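Local coordinates for oxidoreductase protein (Agrobacterium radiobacter, PDB 5UI9), which probably catalyses an NAD-dependent oxidation or reduction of a small hydroxy acid, as a member of the GFO/IDH/MocA oxidoreductase family, at residues V71-T76 with A82-A87; R262-G267 with M271-A276. One frame throughout, in Å; residues are numbered along the deposited sequence.

Interaction 1: residues V71-T76 with A82-A87. With NAD (nicotinamide-adenine-dinucleotide), chain C.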
ATOM      1  N   VAL A  71      23.033   6.342  31.246  1.00 36.39           N
ATOM      2  CA  VAL A  71      23.294   4.992  30.790  1.00 36.11           C
ATOM      3  C   VAL A  71      22.684   4.795  29.397  1.00 35.18           C
ATOM      4  O   VAL A  71      21.572   5.252  29.132  1.00 34.15           O
ATOM      5  CB  VAL A  71      22.812   3.942  31.830  1.00 38.07           C
ATOM      6  CG1 VAL A  71      21.294   3.936  32.001  1.00 38.18           C
ATOM      7  CG2 VAL A  71      23.315   2.559  31.460  1.00 39.84           C
ATOM      8  N   ASP A  72      23.450   4.153  28.512  1.00 34.49           N
ATOM      9  CA  ASP A  72      23.021   3.805  27.163  1.00 33.60           C
ATOM     10  C   ASP A  72      22.922   2.279  27.064  1.00 34.00           C
ATOM     11  O   ASP A  72      23.931   1.576  27.023  1.00 33.94           O
ATOM     12  CB  ASP A  72      24.013   4.366  26.134  1.00 33.53           C
ATOM     13  CG  ASP A  72      23.449   4.402  24.705  1.00 33.55           C
ATOM     14  OD1 ASP A  72      22.214   4.309  24.510  1.00 32.43           O
ATOM     15  OD2 ASP A  72      24.262   4.540  23.768  1.00 31.63           O
ATOM     16  N   ILE A  73      21.692   1.775  27.038  1.00 32.61           N
ATOM     17  CA  ILE A  73      21.441   0.337  27.018  1.00 31.62           C
ATOM     18  C   ILE A  73      21.289  -0.120  25.564  1.00 32.27           C
ATOM     19  O   ILE A  73      20.270   0.161  24.918  1.00 31.54           O
ATOM     20  CB  ILE A  73      20.193  -0.009  27.860  1.00 31.11           C
ATOM     21  CG1 ILE A  73      20.414   0.410  29.327  1.00 31.13           C
ATOM     22  CG2 ILE A  73      19.877  -1.496  27.780  1.00 31.04           C
ATOM     23  CD1 ILE A  73      19.139   0.700  30.090  1.00 31.33           C
ATOM     24  N   ALA A  74      22.321  -0.802  25.061  1.00 32.69           N
ATOM     25  CA  ALA A  74      22.340  -1.346  23.698  1.00 32.55           C
ATOM     26  C   ALA A  74      22.341  -2.879  23.657  1.00 33.01           C
ATOM     27  O   ALA A  74      22.814  -3.484  22.682  1.00 33.18           O
ATOM     28  CB  ALA A  74      23.542  -0.799  22.949  1.00 33.23           C
ATOM     29  N   THR A  75      21.803  -3.510  24.699  1.00 33.11           N
ATOM     30  CA  THR A  75      21.658  -4.963  24.716  1.00 33.94           C
ATOM     31  C   THR A  75      20.433  -5.365  23.899  1.00 33.38           C
ATOM     32  O   THR A  75      19.643  -4.518  23.491  1.00 31.66           O
ATOM     33  CB  THR A  75      21.473  -5.521  26.144  1.00 34.59           C
ATOM     34  OG1 THR A  75      20.252  -5.030  26.707  1.00 34.93           O
ATOM     35  CG2 THR A  75      22.638  -5.137  27.041  1.00 35.72           C
ATOM     36  N   THR A  76      20.272  -6.669  23.688  1.00 34.23           N
ATOM     37  CA  THR A  76      19.034  -7.207  23.122  1.00 33.73           C
ATOM     38  C   THR A  76      17.902  -7.081  24.153  1.00 34.29           C
ATOM     39  O   THR A  76      18.149  -6.802  25.328  1.00 33.51           O
ATOM     40  CB  THR A  76      19.207  -8.664  22.653  1.00 33.63           C
ATOM     41  OG1 THR A  76      19.719  -9.470  23.722  1.00 32.37           O
ATOM     42  CG2 THR A  76      20.169  -8.722  21.469  1.00 33.12           C
ATOM     43  N   ALA A  82      15.138  -5.053  33.178  1.00 38.12           N
ATOM     44  CA  ALA A  82      16.005  -5.083  34.353  1.00 39.97           C
ATOM     45  C   ALA A  82      16.987  -3.909  34.361  1.00 38.98           C
ATOM     46  O   ALA A  82      17.180  -3.279  35.397  1.00 37.85           O
ATOM     47  CB  ALA A  82      16.758  -6.412  34.440  1.00 40.59           C
ATOM     48  N   LEU A  83      17.583  -3.607  33.207  1.00 37.50           N
ATOM     49  CA  LEU A  83      18.584  -2.534  33.131  1.00 36.79           C
ATOM     50  C   LEU A  83      17.975  -1.146  33.321  1.00 37.03           C
ATOM     51  O   LEU A  83      18.593  -0.286  33.958  1.00 38.55           O
ATOM     52  CB  LEU A  83      19.395  -2.627  31.835  1.00 35.96           C
ATOM     53  CG  LEU A  83      20.306  -3.862  31.782  1.00 36.12           C
ATOM     54  CD1 LEU A  83      20.839  -4.062  30.370  1.00 35.43           C
ATOM     55  CD2 LEU A  83      21.447  -3.779  32.793  1.00 35.15           C
ATOM     56  N   VAL A  84      16.764  -0.935  32.804  1.00 36.64           N
ATOM     57  CA  VAL A  84      16.026   0.310  33.042  1.00 36.45           C
ATOM     58  C   VAL A  84      15.642   0.437  34.521  1.00 38.34           C
ATOM     59  O   VAL A  84      15.736   1.528  35.091  1.00 38.20           O
ATOM     60  CB  VAL A  84      14.778   0.427  32.133  1.00 35.45           C
ATOM     61  CG1 VAL A  84      13.881   1.587  32.550  1.00 34.94           C
ATOM     62  CG2 VAL A  84      15.209   0.610  30.686  1.00 35.25           C
ATOM     63  N   GLU A  85      15.212  -0.668  35.129  1.00 38.56           N
ATOM     64  CA  GLU A  85      14.903  -0.696  36.565  1.00 40.31           C
ATOM     65  C   GLU A  85      16.123  -0.374  37.448  1.00 40.45           C
ATOM     66  O   GLU A  85      15.989   0.357  38.437  1.00 40.72           O
ATOM     67  CB  GLU A  85      14.267  -2.044  36.964  1.00 40.86           C
ATOM     68  CG  GLU A  85      12.819  -2.175  36.491  1.00 41.25           C
ATOM     69  CD  GLU A  85      12.254  -3.593  36.531  1.00 42.12           C
ATOM     70  OE1 GLU A  85      12.995  -4.574  36.784  1.00 42.68           O
ATOM     71  OE2 GLU A  85      11.033  -3.730  36.308  1.00 41.49           O
ATOM     72  N   MET A  86      17.289  -0.925  37.092  1.00 41.33           N
ATOM     73  CA  MET A  86      18.552  -0.632  37.786  1.00 43.14           C
ATOM     74  C   MET A  86      18.915   0.854  37.661  1.00 42.55           C
ATOM     75  O   MET A  86      19.366   1.479  38.633  1.00 39.35           O
ATOM     76  CB  MET A  86      19.708  -1.479  37.231  1.00 46.30           C
ATOM     77  CG  MET A  86      19.653  -2.965  37.562  1.00 50.16           C
ATOM     78  SD  MET A  86      21.179  -3.833  37.107  1.00 56.22           S
ATOM     79  CE  MET A  86      20.568  -5.447  36.624  1.00 55.95           C
ATOM     80  N   ALA A  87      18.720   1.405  36.464  1.00 39.80           N
ATOM     81  CA  ALA A  87      18.968   2.826  36.216  1.00 39.55           C
ATOM     82  C   ALA A  87      18.071   3.686  37.103  1.00 40.27           C
ATOM     83  O   ALA A  87      18.556   4.607  37.763  1.00 39.62           O
ATOM     84  CB  ALA A  87      18.760   3.166  34.746  1.00 40.08           C
TER
HETATM   85  PA  NAD C 401      24.182  -8.151  19.793  1.00 34.28           P
HETATM   86  O1A NAD C 401      23.772  -9.521  20.290  1.00 33.91           O
HETATM   87  O2A NAD C 401      25.186  -8.019  18.682  1.00 29.96           O
HETATM   88  O5B NAD C 401      24.713  -7.302  21.041  1.00 34.76           O
HETATM   89  C5B NAD C 401      24.162  -7.416  22.346  1.00 36.37           C
HETATM   90  C4B NAD C 401      25.322  -7.378  23.328  1.00 35.62           C
HETATM   91  O4B NAD C 401      24.808  -7.187  24.641  1.00 36.73           O
HETATM   92  C3B NAD C 401      26.117  -8.675  23.346  1.00 36.61           C
HETATM   93  O3B NAD C 401      27.514  -8.378  23.203  1.00 37.01           O
HETATM   94  C2B NAD C 401      25.801  -9.319  24.689  1.00 37.14           C
HETATM   95  O2B NAD C 401      26.931 -10.004  25.229  1.00 36.63           O
HETATM   96  C1B NAD C 401      25.408  -8.121  25.537  1.00 38.09           C
HETATM   97  N9A NAD C 401      24.443  -8.345  26.639  1.00 39.45           N
HETATM   98  C8A NAD C 401      23.247  -8.965  26.581  1.00 38.97           C
HETATM   99  N7A NAD C 401      22.642  -8.929  27.797  1.00 38.49           N
HETATM  100  C5A NAD C 401      23.448  -8.263  28.645  1.00 39.04           C
HETATM  101  C6A NAD C 401      23.431  -7.857  30.076  1.00 38.04           C
HETATM  102  N6A NAD C 401      22.392  -8.166  30.883  1.00 38.01           N
HETATM  103  N1A NAD C 401      24.490  -7.161  30.551  1.00 37.78           N
HETATM  104  C2A NAD C 401      25.549  -6.837  29.779  1.00 36.38           C
HETATM  105  N3A NAD C 401      25.627  -7.174  28.477  1.00 36.24           N
HETATM  106  C4A NAD C 401      24.630  -7.870  27.868  1.00 38.31           C
HETATM  107  O3  NAD C 401      22.846  -7.345  19.405  1.00 33.01           O
HETATM  108  PN  NAD C 401      22.809  -6.118  18.355  1.00 31.79           P
HETATM  109  O1N NAD C 401      22.682  -6.647  16.948  1.00 33.07           O
HETATM  110  O2N NAD C 401      23.919  -5.151  18.677  1.00 37.16           O
HETATM  111  O5D NAD C 401      21.391  -5.500  18.754  1.00 29.76           O
HETATM  112  C5D NAD C 401      21.188  -4.978  20.061  1.00 29.79           C
HETATM  113  C4D NAD C 401      19.908  -4.165  20.051  1.00 29.73           C
HETATM  114  O4D NAD C 401      20.055  -3.096  19.111  1.00 32.39           O
HETATM  115  C3D NAD C 401      18.704  -4.993  19.624  1.00 30.53           C
HETATM  116  O3D NAD C 401      17.617  -4.777  20.530  1.00 29.42           O
HETATM  117  C2D NAD C 401      18.376  -4.500  18.225  1.00 31.52           C
HETATM  118  O2D NAD C 401      16.975  -4.493  17.946  1.00 30.72           O
HETATM  119  C1D NAD C 401      18.936  -3.079  18.227  1.00 31.73           C
HETATM  120  N1N NAD C 401      19.328  -2.541  16.911  1.00 31.52           N
HETATM  121  C2N NAD C 401      18.926  -1.289  16.624  1.00 29.68           C
HETATM  122  C3N NAD C 401      19.234  -0.670  15.422  1.00 31.66           C
HETATM  123  C7N NAD C 401      18.741   0.731  15.188  1.00 34.18           C
HETATM  124  O7N NAD C 401      18.668   1.504  16.140  1.00 33.59           O
HETATM  125  N7N NAD C 401      18.390   1.123  13.961  1.00 31.85           N
HETATM  126  C4N NAD C 401      19.986  -1.380  14.484  1.00 32.63           C
HETATM  127  C5N NAD C 401      20.405  -2.676  14.790  1.00 32.74           C
HETATM  128  C6N NAD C 401      20.069  -3.239  16.022  1.00 30.17           C

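Interaction 2: residues R262-G267 with M271-A276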
ATOM      1  N   ARG A 262      14.990  10.626  -3.249  1.00 41.48           N
ATOM      2  CA  ARG A 262      14.400  11.667  -4.070  1.00 43.80           C
ATOM      3  C   ARG A 262      13.056  12.075  -3.474  1.00 40.65           C
ATOM      4  O   ARG A 262      12.198  11.230  -3.248  1.00 40.39           O
ATOM      5  CB  ARG A 262      14.230  11.171  -5.499  1.00 51.14           C
ATOM      6  CG  ARG A 262      13.821  12.273  -6.463  1.00 62.08           C
ATOM      7  CD  ARG A 262      14.126  11.916  -7.908  1.00 71.11           C
ATOM      8  NE  ARG A 262      13.167  10.966  -8.479  1.00 75.74           N
ATOM      9  CZ  ARG A 262      11.947  11.273  -8.931  1.00 81.63           C
ATOM     10  NH1 ARG A 262      11.485  12.524  -8.886  1.00 83.41           N
ATOM     11  NH2 ARG A 262      11.173  10.311  -9.434  1.00 82.93           N
ATOM     12  N   LEU A 263      12.882  13.373  -3.233  1.00 39.82           N
ATOM     13  CA  LEU A 263      11.701  13.910  -2.558  1.00 40.26           C
ATOM     14  C   LEU A 263      10.922  14.820  -3.508  1.00 42.80           C
ATOM     15  O   LEU A 263      11.359  15.935  -3.806  1.00 42.13           O
ATOM     16  CB  LEU A 263      12.133  14.674  -1.299  1.00 39.56           C
ATOM     17  CG  LEU A 263      11.075  15.354  -0.431  1.00 40.46           C
ATOM     18  CD1 LEU A 263      10.000  14.373   0.002  1.00 40.96           C
ATOM     19  CD2 LEU A 263      11.750  15.979   0.781  1.00 41.35           C
ATOM     20  N   GLU A 264       9.783  14.322  -3.989  1.00 43.20           N
ATOM     21  CA  GLU A 264       8.873  15.080  -4.854  1.00 44.33           C
ATOM     22  C   GLU A 264       7.757  15.678  -4.026  1.00 42.62           C
ATOM     23  O   GLU A 264       7.008  14.948  -3.382  1.00 40.03           O
ATOM     24  CB  GLU A 264       8.235  14.186  -5.912  1.00 47.47           C
ATOM     25  CG  GLU A 264       8.884  14.264  -7.272  1.00 52.65           C
ATOM     26  CD  GLU A 264       8.165  13.406  -8.299  1.00 55.12           C
ATOM     27  OE1 GLU A 264       6.911  13.395  -8.320  1.00 54.24           O
ATOM     28  OE2 GLU A 264       8.868  12.741  -9.085  1.00 59.65           O
ATOM     29  N   VAL A 265       7.640  16.999  -4.064  1.00 42.15           N
ATOM     30  CA  VAL A 265       6.566  17.709  -3.384  1.00 43.85           C
ATOM     31  C   VAL A 265       5.836  18.522  -4.436  1.00 45.13           C
ATOM     32  O   VAL A 265       6.460  19.341  -5.111  1.00 46.28           O
ATOM     33  CB  VAL A 265       7.110  18.661  -2.303  1.00 43.54           C
ATOM     34  CG1 VAL A 265       5.972  19.465  -1.670  1.00 44.82           C
ATOM     35  CG2 VAL A 265       7.898  17.887  -1.255  1.00 43.19           C
ATOM     36  N   THR A 266       4.535  18.287  -4.594  1.00 45.76           N
ATOM     37  CA  THR A 266       3.717  19.114  -5.486  1.00 49.25           C
ATOM     38  C   THR A 266       2.613  19.765  -4.665  1.00 49.02           C
ATOM     39  O   THR A 266       1.961  19.104  -3.858  1.00 46.44           O
ATOM     40  CB  THR A 266       3.130  18.337  -6.695  1.00 50.43           C
ATOM     41  OG1 THR A 266       1.985  17.583  -6.292  1.00 56.38           O
ATOM     42  CG2 THR A 266       4.166  17.409  -7.324  1.00 49.17           C
ATOM     43  N   GLY A 267       2.441  21.067  -4.865  1.00 50.14           N
ATOM     44  CA  GLY A 267       1.460  21.866  -4.145  1.00 53.08           C
ATOM     45  C   GLY A 267       0.799  22.862  -5.082  1.00 57.05           C
ATOM     46  O   GLY A 267       0.960  22.764  -6.301  1.00 55.21           O
ATOM     47  N   MET A 271       5.565  21.758  -8.729  1.00 63.67           N
ATOM     48  CA  MET A 271       6.366  20.612  -8.281  1.00 65.47           C
ATOM     49  C   MET A 271       7.811  21.023  -7.975  1.00 65.30           C
ATOM     50  O   MET A 271       8.399  21.832  -8.697  1.00 69.35           O
ATOM     51  CB  MET A 271       6.352  19.494  -9.342  1.00 66.16           C
ATOM     52  CG  MET A 271       7.249  18.301  -9.017  1.00 67.35           C
ATOM     53  SD  MET A 271       6.915  16.795  -9.956  1.00 73.23           S
ATOM     54  CE  MET A 271       6.929  17.396 -11.647  1.00 73.23           C
ATOM     55  N   THR A 272       8.369  20.456  -6.904  1.00 62.45           N
ATOM     56  CA  THR A 272       9.800  20.557  -6.585  1.00 58.85           C
ATOM     57  C   THR A 272      10.376  19.163  -6.346  1.00 55.75           C
ATOM     58  O   THR A 272       9.729  18.330  -5.712  1.00 56.57           O
ATOM     59  CB  THR A 272      10.050  21.407  -5.328  1.00 57.06           C
ATOM     60  OG1 THR A 272       9.286  20.887  -4.237  1.00 57.18           O
ATOM     61  CG2 THR A 272       9.654  22.845  -5.563  1.00 58.92           C
ATOM     62  N   ILE A 273      11.575  18.916  -6.872  1.00 52.88           N
ATOM     63  CA  ILE A 273      12.339  17.700  -6.593  1.00 52.11           C
ATOM     64  C   ILE A 273      13.554  18.094  -5.752  1.00 48.92           C
ATOM     65  O   ILE A 273      14.331  18.961  -6.157  1.00 48.23           O
ATOM     66  CB  ILE A 273      12.819  16.983  -7.882  1.00 56.00           C
ATOM     67  CG1 ILE A 273      11.640  16.704  -8.830  1.00 59.61           C
ATOM     68  CG2 ILE A 273      13.541  15.677  -7.537  1.00 54.32           C
ATOM     69  CD1 ILE A 273      11.257  17.864  -9.728  1.00 64.30           C
ATOM     70  N   SER A 274      13.700  17.471  -4.586  1.00 43.82           N
ATOM     71  CA  SER A 274      14.852  17.679  -3.720  1.00 43.86           C
ATOM     72  C   SER A 274      15.609  16.377  -3.479  1.00 42.29           C
ATOM     73  O   SER A 274      15.045  15.281  -3.564  1.00 40.46           O
ATOM     74  CB  SER A 274      14.409  18.262  -2.382  1.00 44.43           C
ATOM     75  OG  SER A 274      13.663  19.445  -2.582  1.00 46.28           O
ATOM     76  N   ASP A 275      16.894  16.526  -3.170  1.00 42.77           N
ATOM     77  CA  ASP A 275      17.759  15.430  -2.783  1.00 41.55           C
ATOM     78  C   ASP A 275      17.813  15.388  -1.253  1.00 40.86           C
ATOM     79  O   ASP A 275      18.497  16.197  -0.625  1.00 39.23           O
ATOM     80  CB  ASP A 275      19.157  15.624  -3.387  1.00 42.86           C
ATOM     81  CG  ASP A 275      20.105  14.465  -3.089  1.00 45.60           C
ATOM     82  OD1 ASP A 275      19.709  13.498  -2.404  1.00 45.91           O
ATOM     83  OD2 ASP A 275      21.262  14.524  -3.555  1.00 49.85           O
ATOM     84  N   ALA A 276      17.110  14.416  -0.670  1.00 38.85           N
ATOM     85  CA  ALA A 276      17.047  14.248   0.780  1.00 38.71           C
ATOM     86  C   ALA A 276      18.053  13.204   1.294  1.00 37.80           C
ATOM     87  O   ALA A 276      17.819  12.577   2.331  1.00 40.15           O
ATOM     88  CB  ALA A 276      15.626  13.882   1.190  1.00 38.32           C
TER
HETATM   89  O   HOH W   1      11.007  18.860  -2.880  1.00 42.25           O

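Interaction 1: residues V71-T76 with A82-A87
Ile73 and Leu83 make the largest apolar contact between strand 71-73 and helix 82-87, whose axes run nearly antiparallel (172°) as close as 9.9 Å. Ile73 turns its CB toward the helix, and its CD1 methyl packs on Leu83 CB at 3.8 Å while also meeting Val84 CG2 at 4.0 Å. The CG2 branch of Ile73 takes the other end of the leucine, 3.8 Å from Leu83 CD1. Two residues earlier on the strand, Val71 CG1 touches Ala87 CB at 3.8 Å; alanine's lone methyl suits this close approach, where the CA atoms are 7.3 Å apart.

Thr75 adds a mixed contact, its OG1 meeting Leu83 CD1 tip to tip, and the hydroxyl is also hydrogen-bonded to Ser79. With OG1 set between the backbone N and the carbonyl carbon (chi1 64°), the methyl CG2 of Thr75 lies anti to that carbon and rests on the adenine of NAD, 3.5 Å from C4A. Ala74 O and Thr75 O border the nicotinamide-side ribose, while Thr76 CG2 approaches the pyrophosphate at O3.

The contact belongs to a beta-alpha-beta unit of the Rossmann fold. Strand 94-97 pairs with Val71 and Ile73, strand 6-11 pairs through Asp72, and helices 59-65 and 104-116 pack against helix 80-89.

Interaction 2: residues R262-G267 with M271-A276
An antiparallel beta hairpin joins Arg262-Thr266 to Met271-Asp275, with strand 271-275 outermost within this chain in the large mixed sheet. Leu263 with Ser274 and Val265 with Thr272 are hydrogen-bonded pairs, each closed by two backbone bonds; the shortest runs from Thr272 N to Val265 O at 2.8 Å.

The face bearing Arg262, Glu264, Thr266, Met271 and Ile273 combines charge with hydrocarbon. Arg262 and Ile273 lie side by side, Ile273 CG2 packing on Arg262 CG at 3.6 Å and meeting the guanidinium at its edge. A bend at chi3 (77°) turns that group back toward Glu264, whose OE2 accepts from Arg262 NH1 at 2.6 Å through its anti lone pair in a salt bridge. Unbranched Met271 runs alongside Thr266, its CG 3.6 Å from Thr266 CG2, and carries SD to Glu264. Lys235 and Gly237 of the second subunit pack on Thr266 and Met271.

On the face of Leu263 and Val265, both residues meet helix 131-141, where apolar side chains fit. Small hydroxyl side chains suit the outer strand here: a water donates to Leu263 O at 3.1 Å and is hydrogen-bonded to Thr272 OG1 and, at 2.7 Å, to Ser274 OG.

Along the chain interaction 1 closes well before interaction 2 opens, and the two do not touch: their centres are 40 Å apart, their nearest atoms about 24 Å, on opposite sides of the chain's centre. They share no sheet. Segments 71-76 and 82-87 belong to the parallel six-stranded Rossmann sheet and its helices, where NAD binds, whereas segments 262-267 and 271-276 form the hairpin at one edge of the mixed sheet, with 271-275 outermost within this chain, and reach the second subunit. The pair thus samples the division of labour familiar in this family, with a cofactor-binding module at one end and a second sheet that contributes to the dimer at the other.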